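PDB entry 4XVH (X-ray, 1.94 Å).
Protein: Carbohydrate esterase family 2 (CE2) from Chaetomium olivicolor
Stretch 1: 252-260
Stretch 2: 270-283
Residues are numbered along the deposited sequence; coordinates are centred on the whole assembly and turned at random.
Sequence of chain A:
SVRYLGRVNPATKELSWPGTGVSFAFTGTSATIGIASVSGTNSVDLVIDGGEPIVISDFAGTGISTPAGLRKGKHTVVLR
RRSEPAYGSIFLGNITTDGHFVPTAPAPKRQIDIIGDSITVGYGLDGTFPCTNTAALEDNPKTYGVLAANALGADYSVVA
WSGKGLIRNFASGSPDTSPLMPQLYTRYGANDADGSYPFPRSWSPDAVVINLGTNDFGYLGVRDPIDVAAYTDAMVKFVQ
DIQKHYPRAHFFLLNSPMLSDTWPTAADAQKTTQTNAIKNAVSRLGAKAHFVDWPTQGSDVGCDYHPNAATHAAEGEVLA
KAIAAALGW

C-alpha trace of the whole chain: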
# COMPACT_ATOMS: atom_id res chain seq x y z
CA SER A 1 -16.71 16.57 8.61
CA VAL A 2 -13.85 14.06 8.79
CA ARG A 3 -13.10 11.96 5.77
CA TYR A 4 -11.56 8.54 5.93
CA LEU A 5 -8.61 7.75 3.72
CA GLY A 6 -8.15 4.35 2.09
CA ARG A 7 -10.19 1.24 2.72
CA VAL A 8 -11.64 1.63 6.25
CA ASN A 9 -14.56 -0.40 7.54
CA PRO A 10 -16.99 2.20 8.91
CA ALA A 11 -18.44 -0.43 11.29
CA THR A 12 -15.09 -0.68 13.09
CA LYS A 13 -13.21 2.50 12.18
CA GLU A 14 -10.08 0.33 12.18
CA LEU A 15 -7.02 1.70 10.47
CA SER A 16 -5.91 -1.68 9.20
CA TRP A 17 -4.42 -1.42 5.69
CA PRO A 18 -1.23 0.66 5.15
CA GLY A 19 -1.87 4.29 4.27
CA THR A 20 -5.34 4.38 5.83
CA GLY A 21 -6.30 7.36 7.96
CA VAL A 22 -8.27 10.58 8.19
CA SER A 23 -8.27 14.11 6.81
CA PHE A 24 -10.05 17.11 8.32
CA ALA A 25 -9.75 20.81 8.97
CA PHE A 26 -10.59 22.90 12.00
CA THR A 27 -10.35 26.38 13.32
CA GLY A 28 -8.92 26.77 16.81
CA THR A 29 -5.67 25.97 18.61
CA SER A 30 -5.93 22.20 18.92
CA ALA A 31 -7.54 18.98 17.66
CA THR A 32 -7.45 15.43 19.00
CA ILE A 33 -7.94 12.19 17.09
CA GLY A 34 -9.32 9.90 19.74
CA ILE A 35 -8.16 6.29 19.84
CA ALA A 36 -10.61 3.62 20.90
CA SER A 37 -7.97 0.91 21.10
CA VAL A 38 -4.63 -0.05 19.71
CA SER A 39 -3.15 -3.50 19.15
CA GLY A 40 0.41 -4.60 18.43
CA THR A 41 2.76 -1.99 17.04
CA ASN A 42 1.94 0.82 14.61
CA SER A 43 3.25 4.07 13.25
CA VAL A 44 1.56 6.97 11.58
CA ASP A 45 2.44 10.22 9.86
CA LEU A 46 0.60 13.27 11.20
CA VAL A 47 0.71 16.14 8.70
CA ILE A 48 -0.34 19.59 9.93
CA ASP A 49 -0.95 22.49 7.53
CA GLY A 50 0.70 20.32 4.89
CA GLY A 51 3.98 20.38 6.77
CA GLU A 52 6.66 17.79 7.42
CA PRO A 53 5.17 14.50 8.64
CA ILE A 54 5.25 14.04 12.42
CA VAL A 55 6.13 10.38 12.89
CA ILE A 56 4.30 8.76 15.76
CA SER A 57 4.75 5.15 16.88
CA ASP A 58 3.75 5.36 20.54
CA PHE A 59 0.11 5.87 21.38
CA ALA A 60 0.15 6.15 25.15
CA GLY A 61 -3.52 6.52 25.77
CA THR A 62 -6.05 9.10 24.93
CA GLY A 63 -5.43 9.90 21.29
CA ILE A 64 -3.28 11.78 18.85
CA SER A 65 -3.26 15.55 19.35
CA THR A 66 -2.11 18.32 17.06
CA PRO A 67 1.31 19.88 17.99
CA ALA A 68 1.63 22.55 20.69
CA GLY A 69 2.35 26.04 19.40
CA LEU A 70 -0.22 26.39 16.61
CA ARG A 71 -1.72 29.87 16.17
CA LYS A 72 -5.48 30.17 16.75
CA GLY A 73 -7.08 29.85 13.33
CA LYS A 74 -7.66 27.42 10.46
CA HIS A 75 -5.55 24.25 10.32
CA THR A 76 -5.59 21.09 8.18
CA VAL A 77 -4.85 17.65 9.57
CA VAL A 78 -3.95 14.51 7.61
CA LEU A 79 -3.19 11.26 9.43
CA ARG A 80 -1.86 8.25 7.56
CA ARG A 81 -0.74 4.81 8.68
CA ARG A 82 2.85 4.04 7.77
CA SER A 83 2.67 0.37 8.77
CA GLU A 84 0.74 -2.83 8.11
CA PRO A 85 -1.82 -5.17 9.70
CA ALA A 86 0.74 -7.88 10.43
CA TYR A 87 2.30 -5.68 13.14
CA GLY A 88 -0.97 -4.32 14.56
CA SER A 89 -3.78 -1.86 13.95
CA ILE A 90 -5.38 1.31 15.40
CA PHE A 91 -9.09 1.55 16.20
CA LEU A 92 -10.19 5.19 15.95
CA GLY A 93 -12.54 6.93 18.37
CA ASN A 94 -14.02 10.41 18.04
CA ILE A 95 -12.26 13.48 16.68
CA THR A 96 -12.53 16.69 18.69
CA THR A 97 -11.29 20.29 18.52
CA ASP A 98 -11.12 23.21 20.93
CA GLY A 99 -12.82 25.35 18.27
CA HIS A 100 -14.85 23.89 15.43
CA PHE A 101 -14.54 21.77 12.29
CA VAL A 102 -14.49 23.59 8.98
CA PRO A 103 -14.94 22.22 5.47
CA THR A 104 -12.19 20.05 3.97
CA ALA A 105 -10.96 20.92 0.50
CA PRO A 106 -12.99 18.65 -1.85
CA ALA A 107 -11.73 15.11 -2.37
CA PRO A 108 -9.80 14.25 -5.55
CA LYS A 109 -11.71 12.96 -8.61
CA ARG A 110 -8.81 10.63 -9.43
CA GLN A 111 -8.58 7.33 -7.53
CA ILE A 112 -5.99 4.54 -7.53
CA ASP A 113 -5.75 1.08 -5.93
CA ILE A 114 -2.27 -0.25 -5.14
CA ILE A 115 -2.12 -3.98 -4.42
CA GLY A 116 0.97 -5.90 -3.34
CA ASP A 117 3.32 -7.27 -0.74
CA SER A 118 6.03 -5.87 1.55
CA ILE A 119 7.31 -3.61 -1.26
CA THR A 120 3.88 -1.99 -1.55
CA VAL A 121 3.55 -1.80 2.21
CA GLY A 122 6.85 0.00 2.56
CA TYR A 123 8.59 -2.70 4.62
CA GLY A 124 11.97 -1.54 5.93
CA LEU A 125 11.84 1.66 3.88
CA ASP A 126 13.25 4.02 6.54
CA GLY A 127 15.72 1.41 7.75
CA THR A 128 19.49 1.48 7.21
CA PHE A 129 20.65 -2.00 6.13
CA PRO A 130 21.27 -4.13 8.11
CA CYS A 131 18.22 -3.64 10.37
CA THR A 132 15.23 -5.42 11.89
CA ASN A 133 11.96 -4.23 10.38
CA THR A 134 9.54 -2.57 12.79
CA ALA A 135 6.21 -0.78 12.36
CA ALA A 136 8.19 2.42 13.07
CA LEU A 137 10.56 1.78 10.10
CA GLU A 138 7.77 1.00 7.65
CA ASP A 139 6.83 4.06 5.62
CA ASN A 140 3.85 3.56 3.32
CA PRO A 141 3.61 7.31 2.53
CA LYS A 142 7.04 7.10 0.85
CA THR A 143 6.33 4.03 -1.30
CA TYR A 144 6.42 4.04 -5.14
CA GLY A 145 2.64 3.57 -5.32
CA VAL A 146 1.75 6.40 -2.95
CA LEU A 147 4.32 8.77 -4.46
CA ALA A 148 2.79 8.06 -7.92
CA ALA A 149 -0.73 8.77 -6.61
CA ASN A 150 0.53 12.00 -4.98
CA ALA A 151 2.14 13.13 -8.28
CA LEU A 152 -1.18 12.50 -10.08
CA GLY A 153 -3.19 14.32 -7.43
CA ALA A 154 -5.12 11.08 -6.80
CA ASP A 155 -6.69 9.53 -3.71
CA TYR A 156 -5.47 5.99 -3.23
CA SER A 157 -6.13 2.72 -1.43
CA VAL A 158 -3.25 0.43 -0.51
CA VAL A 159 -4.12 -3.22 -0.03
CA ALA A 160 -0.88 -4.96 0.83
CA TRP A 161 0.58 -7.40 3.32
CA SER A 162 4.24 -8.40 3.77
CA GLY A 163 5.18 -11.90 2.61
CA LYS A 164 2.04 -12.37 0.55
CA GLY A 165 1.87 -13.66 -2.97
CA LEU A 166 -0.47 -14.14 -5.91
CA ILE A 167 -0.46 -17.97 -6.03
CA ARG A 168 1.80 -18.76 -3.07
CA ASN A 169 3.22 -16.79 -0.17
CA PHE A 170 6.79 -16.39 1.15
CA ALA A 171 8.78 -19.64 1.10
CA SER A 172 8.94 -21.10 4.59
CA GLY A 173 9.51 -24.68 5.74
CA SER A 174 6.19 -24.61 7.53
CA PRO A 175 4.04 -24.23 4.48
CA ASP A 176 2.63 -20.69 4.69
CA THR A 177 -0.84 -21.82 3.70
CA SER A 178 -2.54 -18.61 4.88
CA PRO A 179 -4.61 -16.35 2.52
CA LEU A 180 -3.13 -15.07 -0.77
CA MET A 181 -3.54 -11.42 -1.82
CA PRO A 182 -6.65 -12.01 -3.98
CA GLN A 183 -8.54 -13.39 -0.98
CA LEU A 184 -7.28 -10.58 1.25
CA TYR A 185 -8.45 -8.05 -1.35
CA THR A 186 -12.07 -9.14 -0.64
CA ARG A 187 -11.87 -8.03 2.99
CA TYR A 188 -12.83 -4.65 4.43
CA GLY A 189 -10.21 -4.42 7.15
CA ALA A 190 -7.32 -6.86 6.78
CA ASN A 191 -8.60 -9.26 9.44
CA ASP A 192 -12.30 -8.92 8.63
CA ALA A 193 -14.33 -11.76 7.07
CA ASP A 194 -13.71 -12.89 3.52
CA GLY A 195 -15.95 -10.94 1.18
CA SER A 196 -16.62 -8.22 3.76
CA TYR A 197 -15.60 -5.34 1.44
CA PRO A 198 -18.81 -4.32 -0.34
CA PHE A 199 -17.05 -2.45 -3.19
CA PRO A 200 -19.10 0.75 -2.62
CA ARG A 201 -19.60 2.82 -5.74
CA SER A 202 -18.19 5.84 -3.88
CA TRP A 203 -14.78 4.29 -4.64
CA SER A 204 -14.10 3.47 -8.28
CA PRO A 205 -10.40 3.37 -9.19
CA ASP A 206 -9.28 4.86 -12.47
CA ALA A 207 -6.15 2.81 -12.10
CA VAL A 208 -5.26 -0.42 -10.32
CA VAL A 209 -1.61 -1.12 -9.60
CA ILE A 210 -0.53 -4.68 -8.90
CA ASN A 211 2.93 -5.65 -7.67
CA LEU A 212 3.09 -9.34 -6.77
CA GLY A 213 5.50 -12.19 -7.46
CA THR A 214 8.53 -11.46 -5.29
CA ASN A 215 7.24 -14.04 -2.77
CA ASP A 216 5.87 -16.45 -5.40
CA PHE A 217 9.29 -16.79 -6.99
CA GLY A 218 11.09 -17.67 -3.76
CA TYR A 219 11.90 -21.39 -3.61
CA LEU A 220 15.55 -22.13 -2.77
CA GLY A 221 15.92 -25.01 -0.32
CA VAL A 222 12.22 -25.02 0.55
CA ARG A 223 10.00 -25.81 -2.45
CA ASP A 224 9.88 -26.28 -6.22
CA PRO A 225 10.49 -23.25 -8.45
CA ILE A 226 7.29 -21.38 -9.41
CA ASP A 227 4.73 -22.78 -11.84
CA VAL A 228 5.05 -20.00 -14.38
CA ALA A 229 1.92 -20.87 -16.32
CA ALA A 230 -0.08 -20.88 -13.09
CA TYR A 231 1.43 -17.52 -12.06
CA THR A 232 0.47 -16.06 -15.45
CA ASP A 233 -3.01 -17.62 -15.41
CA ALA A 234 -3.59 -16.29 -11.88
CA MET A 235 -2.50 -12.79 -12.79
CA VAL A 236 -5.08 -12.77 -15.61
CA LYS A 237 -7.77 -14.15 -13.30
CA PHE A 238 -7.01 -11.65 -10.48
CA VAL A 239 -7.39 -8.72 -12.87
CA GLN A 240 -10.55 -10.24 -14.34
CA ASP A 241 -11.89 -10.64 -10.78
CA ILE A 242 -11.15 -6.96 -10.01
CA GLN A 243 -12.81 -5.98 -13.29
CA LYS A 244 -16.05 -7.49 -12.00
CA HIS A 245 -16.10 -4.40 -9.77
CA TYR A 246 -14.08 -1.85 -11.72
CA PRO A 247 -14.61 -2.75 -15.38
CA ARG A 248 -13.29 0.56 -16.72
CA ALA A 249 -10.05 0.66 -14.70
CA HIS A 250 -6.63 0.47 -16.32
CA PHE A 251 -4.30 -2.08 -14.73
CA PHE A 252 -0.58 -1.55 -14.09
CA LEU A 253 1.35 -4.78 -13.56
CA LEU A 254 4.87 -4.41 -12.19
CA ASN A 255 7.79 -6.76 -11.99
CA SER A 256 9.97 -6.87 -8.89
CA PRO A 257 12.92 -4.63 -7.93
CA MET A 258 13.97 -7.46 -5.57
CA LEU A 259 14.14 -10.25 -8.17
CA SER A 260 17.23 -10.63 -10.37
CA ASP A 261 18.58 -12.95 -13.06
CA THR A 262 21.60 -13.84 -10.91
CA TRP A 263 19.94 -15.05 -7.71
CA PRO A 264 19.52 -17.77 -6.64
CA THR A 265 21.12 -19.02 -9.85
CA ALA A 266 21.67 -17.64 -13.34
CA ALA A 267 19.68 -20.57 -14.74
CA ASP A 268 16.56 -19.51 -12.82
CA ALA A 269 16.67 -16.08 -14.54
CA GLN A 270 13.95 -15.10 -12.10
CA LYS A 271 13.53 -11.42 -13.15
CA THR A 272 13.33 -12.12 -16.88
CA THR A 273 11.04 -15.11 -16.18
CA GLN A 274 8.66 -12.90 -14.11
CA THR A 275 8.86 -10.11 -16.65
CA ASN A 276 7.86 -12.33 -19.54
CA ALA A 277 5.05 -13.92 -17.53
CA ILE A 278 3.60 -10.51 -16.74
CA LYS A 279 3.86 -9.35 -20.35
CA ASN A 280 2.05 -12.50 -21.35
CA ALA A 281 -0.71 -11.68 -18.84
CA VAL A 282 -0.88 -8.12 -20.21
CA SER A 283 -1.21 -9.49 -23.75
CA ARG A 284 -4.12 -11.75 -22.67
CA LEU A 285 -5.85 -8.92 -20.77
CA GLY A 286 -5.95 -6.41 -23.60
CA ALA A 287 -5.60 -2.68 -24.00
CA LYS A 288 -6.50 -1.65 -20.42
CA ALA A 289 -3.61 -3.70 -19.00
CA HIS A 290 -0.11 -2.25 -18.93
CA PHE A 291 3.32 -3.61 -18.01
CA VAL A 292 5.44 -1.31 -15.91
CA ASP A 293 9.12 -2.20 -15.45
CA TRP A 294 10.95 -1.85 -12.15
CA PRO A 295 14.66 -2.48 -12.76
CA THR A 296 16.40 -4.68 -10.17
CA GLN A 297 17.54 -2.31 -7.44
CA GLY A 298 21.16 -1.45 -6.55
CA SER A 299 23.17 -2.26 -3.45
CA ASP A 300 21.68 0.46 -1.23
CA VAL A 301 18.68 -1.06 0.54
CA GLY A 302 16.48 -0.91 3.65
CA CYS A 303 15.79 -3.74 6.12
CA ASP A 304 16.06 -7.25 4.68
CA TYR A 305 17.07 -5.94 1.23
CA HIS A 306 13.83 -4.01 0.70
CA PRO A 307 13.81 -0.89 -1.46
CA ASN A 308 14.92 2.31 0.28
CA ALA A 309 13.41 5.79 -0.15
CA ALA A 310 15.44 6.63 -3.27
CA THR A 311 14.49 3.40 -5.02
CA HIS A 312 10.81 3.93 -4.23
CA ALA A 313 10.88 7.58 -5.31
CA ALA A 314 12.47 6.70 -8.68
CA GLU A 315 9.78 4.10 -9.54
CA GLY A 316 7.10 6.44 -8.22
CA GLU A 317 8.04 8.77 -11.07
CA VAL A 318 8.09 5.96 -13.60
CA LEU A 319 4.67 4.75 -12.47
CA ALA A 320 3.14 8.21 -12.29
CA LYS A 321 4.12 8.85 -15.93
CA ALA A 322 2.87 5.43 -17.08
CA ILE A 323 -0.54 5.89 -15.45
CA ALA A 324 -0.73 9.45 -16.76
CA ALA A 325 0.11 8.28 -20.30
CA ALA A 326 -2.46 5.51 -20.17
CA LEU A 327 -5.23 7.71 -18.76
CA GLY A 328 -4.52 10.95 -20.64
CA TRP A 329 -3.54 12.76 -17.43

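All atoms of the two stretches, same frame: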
# COMPACT_ATOMS: atom_id res chain seq x y z
N PHE A 252 -2.01 -1.77 -13.99
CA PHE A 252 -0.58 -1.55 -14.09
C PHE A 252 0.13 -2.66 -13.32
O PHE A 252 0.12 -2.69 -12.08
CB PHE A 252 -0.24 -0.14 -13.57
CG PHE A 252 -0.89 0.93 -14.42
CD1 PHE A 252 -2.21 1.32 -14.16
CD2 PHE A 252 -0.27 1.41 -15.57
CE1 PHE A 252 -2.86 2.24 -14.98
CE2 PHE A 252 -0.94 2.36 -16.40
CZ PHE A 252 -2.23 2.76 -16.09
N LEU A 253 0.74 -3.56 -14.09
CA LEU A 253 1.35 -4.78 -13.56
C LEU A 253 2.87 -4.65 -13.54
O LEU A 253 3.52 -4.51 -14.58
CB LEU A 253 0.93 -5.99 -14.41
CG LEU A 253 -0.57 -6.12 -14.70
CD1 LEU A 253 -0.91 -7.45 -15.42
CD2 LEU A 253 -1.44 -5.99 -13.47
N LEU A 254 3.44 -4.67 -12.35
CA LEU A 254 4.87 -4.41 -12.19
C LEU A 254 5.66 -5.67 -11.90
O LEU A 254 5.20 -6.55 -11.19
CB LEU A 254 5.13 -3.42 -11.05
CG LEU A 254 4.91 -1.91 -11.25
CD1 LEU A 254 3.43 -1.56 -11.44
CD2 LEU A 254 5.53 -1.14 -10.04
N ASN A 255 6.89 -5.72 -12.41
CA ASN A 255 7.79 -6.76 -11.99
C ASN A 255 8.56 -6.25 -10.75
O ASN A 255 8.39 -5.11 -10.28
CB ASN A 255 8.73 -7.16 -13.14
CG ASN A 255 9.45 -5.98 -13.72
OD1 ASN A 255 9.42 -4.90 -13.16
ND2 ASN A 255 10.13 -6.18 -14.86
N SER A 256 9.42 -7.09 -10.22
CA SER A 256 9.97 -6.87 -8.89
C SER A 256 11.38 -6.29 -8.87
O SER A 256 12.29 -6.88 -9.46
CB SER A 256 9.99 -8.19 -8.13
OG SER A 256 10.68 -8.01 -6.92
N PRO A 257 11.58 -5.19 -8.14
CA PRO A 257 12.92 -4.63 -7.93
C PRO A 257 13.80 -5.54 -7.07
O PRO A 257 15.02 -5.34 -7.03
CB PRO A 257 12.63 -3.30 -7.20
CG PRO A 257 11.39 -3.62 -6.37
CD PRO A 257 10.55 -4.46 -7.35
N MET A 258 13.20 -6.53 -6.39
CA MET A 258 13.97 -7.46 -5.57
C MET A 258 14.34 -8.76 -6.28
O MET A 258 15.16 -9.51 -5.77
CB MET A 258 13.21 -7.79 -4.28
CG MET A 258 13.05 -6.58 -3.37
SD MET A 258 12.09 -6.81 -1.84
CE MET A 258 13.22 -7.87 -0.90
N LEU A 259 13.73 -9.05 -7.43
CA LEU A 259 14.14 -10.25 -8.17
C LEU A 259 15.25 -9.89 -9.15
O LEU A 259 15.28 -8.77 -9.67
CB LEU A 259 12.97 -10.88 -8.92
CG LEU A 259 11.84 -11.38 -8.01
CD1 LEU A 259 10.73 -12.01 -8.85
CD2 LEU A 259 12.39 -12.39 -7.00
N SER A 260 16.15 -10.84 -9.40
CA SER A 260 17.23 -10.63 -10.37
C SER A 260 17.34 -11.86 -11.26
O SER A 260 16.63 -12.85 -11.04
CB SER A 260 18.56 -10.37 -9.66
OG SER A 260 19.04 -11.56 -9.10
N GLN A 270 15.24 -15.38 -12.70
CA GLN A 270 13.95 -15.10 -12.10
C GLN A 270 13.28 -13.79 -12.61
O GLN A 270 12.06 -13.75 -12.88
CB GLN A 270 14.08 -15.06 -10.57
CG GLN A 270 14.38 -16.41 -9.97
CD GLN A 270 14.03 -16.45 -8.50
OE1 GLN A 270 14.11 -15.43 -7.79
NE2 GLN A 270 13.59 -17.61 -8.04
N LYS A 271 14.08 -12.72 -12.77
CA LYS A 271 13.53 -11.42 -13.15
C LYS A 271 13.01 -11.42 -14.59
O LYS A 271 11.92 -10.93 -14.88
CB LYS A 271 14.58 -10.33 -12.98
CG LYS A 271 14.10 -8.91 -13.31
CD LYS A 271 12.81 -8.52 -12.56
CE LYS A 271 12.53 -7.00 -12.68
NZ LYS A 271 13.48 -6.22 -11.83
N THR A 272 13.80 -11.96 -15.49
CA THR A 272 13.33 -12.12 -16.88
C THR A 272 12.12 -13.05 -16.93
O THR A 272 11.15 -12.77 -17.63
CB THR A 272 14.47 -12.64 -17.76
OG1 THR A 272 15.49 -11.64 -17.81
CG2 THR A 272 13.98 -12.98 -19.19
N THR A 273 12.16 -14.16 -16.20
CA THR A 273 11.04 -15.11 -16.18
C THR A 273 9.74 -14.41 -15.70
O THR A 273 8.68 -14.57 -16.33
CB THR A 273 11.34 -16.32 -15.29
OG1 THR A 273 12.50 -17.00 -15.80
CG2 THR A 273 10.17 -17.30 -15.29
N GLN A 274 9.83 -13.64 -14.61
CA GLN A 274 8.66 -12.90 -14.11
C GLN A 274 8.20 -11.86 -15.11
O GLN A 274 7.00 -11.65 -15.30
CB GLN A 274 8.94 -12.19 -12.79
CG GLN A 274 7.67 -11.56 -12.17
CD GLN A 274 7.95 -10.43 -11.21
OE1 GLN A 274 9.02 -9.80 -11.26
NE2 GLN A 274 7.00 -10.17 -10.29
N THR A 275 9.17 -11.19 -15.73
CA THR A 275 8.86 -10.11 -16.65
C THR A 275 8.08 -10.64 -17.83
O THR A 275 7.04 -10.09 -18.20
CB THR A 275 10.13 -9.41 -17.11
OG1 THR A 275 10.73 -8.79 -15.97
CG2 THR A 275 9.80 -8.36 -18.17
N ASN A 276 8.55 -11.74 -18.40
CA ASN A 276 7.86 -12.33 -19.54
C ASN A 276 6.47 -12.84 -19.18
O ASN A 276 5.52 -12.71 -19.97
CB ASN A 276 8.70 -13.48 -20.14
CG ASN A 276 9.95 -12.96 -20.86
OD1 ASN A 276 9.97 -11.82 -21.32
ND2 ASN A 276 10.97 -13.82 -21.00
N ALA A 277 6.35 -13.45 -18.00
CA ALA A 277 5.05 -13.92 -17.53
C ALA A 277 4.04 -12.77 -17.40
O ALA A 277 2.88 -12.89 -17.81
CB ALA A 277 5.19 -14.64 -16.21
N ILE A 278 4.49 -11.64 -16.88
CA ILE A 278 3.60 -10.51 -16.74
C ILE A 278 3.20 -9.94 -18.10
O ILE A 278 2.02 -9.63 -18.32
CB ILE A 278 4.24 -9.41 -15.83
CG1 ILE A 278 4.23 -9.91 -14.38
CG2 ILE A 278 3.51 -8.07 -15.95
CD1 ILE A 278 5.05 -9.04 -13.41
N LYS A 279 4.16 -9.84 -19.02
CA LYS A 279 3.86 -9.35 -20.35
C LYS A 279 2.86 -10.25 -21.04
O LYS A 279 1.95 -9.78 -21.74
CB LYS A 279 5.14 -9.26 -21.19
CG LYS A 279 6.11 -8.16 -20.70
CD LYS A 279 7.31 -8.06 -21.63
CE LYS A 279 8.23 -6.89 -21.29
NZ LYS A 279 9.44 -6.88 -22.20
N ASN A 280 3.04 -11.55 -20.86
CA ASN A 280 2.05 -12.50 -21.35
C ASN A 280 0.66 -12.21 -20.79
O ASN A 280 -0.31 -12.16 -21.53
CB ASN A 280 2.47 -13.94 -21.01
CG ASN A 280 3.43 -14.52 -22.03
OD1 ASN A 280 3.57 -14.00 -23.14
ND2 ASN A 280 4.09 -15.62 -21.66
N ALA A 281 0.56 -12.03 -19.47
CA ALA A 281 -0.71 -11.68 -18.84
C ALA A 281 -1.30 -10.40 -19.44
O ALA A 281 -2.49 -10.33 -19.75
CB ALA A 281 -0.53 -11.52 -17.31
N VAL A 282 -0.45 -9.39 -19.61
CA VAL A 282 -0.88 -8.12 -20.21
C VAL A 282 -1.43 -8.35 -21.61
O VAL A 282 -2.49 -7.84 -21.96
CB VAL A 282 0.27 -7.10 -20.26
CG1 VAL A 282 -0.08 -5.93 -21.20
CG2 VAL A 282 0.57 -6.62 -18.85
N SER A 283 -0.73 -9.15 -22.41
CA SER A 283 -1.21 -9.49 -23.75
C SER A 283 -2.61 -10.16 -23.70
O SER A 283 -3.48 -9.83 -24.50
CB SER A 283 -0.19 -10.40 -24.44
OG SER A 283 -0.56 -10.67 -25.78
O HOH W 1 6.50 -7.70 -9.02
O HOH W 2 15.97 -13.36 -7.88

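The most unusual feature of this contact is a buried lysine whose ammonium group donates to a main-chain carbonyl of the loop. Lys271, in the first turn of helix 270-283, donates a hydrogen bond from NZ to Ser256 O at 2.7 Å. Its CA-to-CB bond points sideways to the loop, and the chain bends at chi2 (p) and again at chi4 (m) to bring the amine to that carbonyl. The aliphatic part of the side chain is used as well: Lys271 CE lies 3.3 Å from Asn255 ND2, and Lys271 CB lies 3.7 Å from Leu259 O. A long side chain with a polar tip suits this place, since it can cover the loop and still satisfy a carbonyl within it; NZ has a further partner elsewhere in the structure.

The loop that receives the lysine follows strand 252-254, which runs nearly antiparallel to the helix, at 164°, with the axes approaching to 9.0 Å. Ser256 to Leu259 form a type I turn, closed by a weak hydrogen bond from Leu259 N to Ser256 O at 3.3 Å, so the same carbonyl accepts from both the turn and Lys271. The Ser256 side chain, with chi1 t, braces the turn from within, its OG accepting from Met258 N at 3.0 Å and weakly from Leu259 N at 3.3 Å.

One helical turn beyond Lys271, Gln274 and Thr275 read the start of the loop. Gln274 OE1 accepts a hydrogen bond from Ser256 N at 2.9 Å, while Gln274 NE2 donates to water 1 at 2.8 Å; water 1 lies 2.8 Å from Leu254 O. An amide, with an acceptor and a donor at its tip, can thus address two backbone groups, one directly and one by way of a water. Asn255, with chi1 p, points toward the helix and donates from ND2 to Thr275 OG1 at 2.9 Å. The threonine hydroxyl can accept this bond because its own proton goes to Lys271 O, at 2.7 Å from Thr275 OG1, within the helix.

At the N-terminal end of the helix segment, Lys271 N donates to Ser260 O at 3.1 Å, tying the chain after the turn to the helix backbone. Water 2 adds a second link, accepting from Ser260 N at 2.9 Å and lying 2.8 Å from Gln270 OE1. Leu259 points toward the helix and is buried there, its CD2 3.6 Å from Gln270 OE1 and its CD1 3.7 Å from Gln274 OE1, so that one methyl lies against the side-chain oxygen of each glutamine.

Toward the other end, the contact becomes apolar. Leu253 points toward the helix, its CB 3.7 Å from Ile278 CG2 and its CD1 3.8 Å from Val282 CG2, matching the spacing of one helical turn. Ile278 also extends CD1 to within 3.3 Å of Leu254 O. Phe252 and Leu254, whose CA-to-CB bonds point away, leave Leu253 as the strand's side-chain contribution. Together the two stretches bury 620 Å².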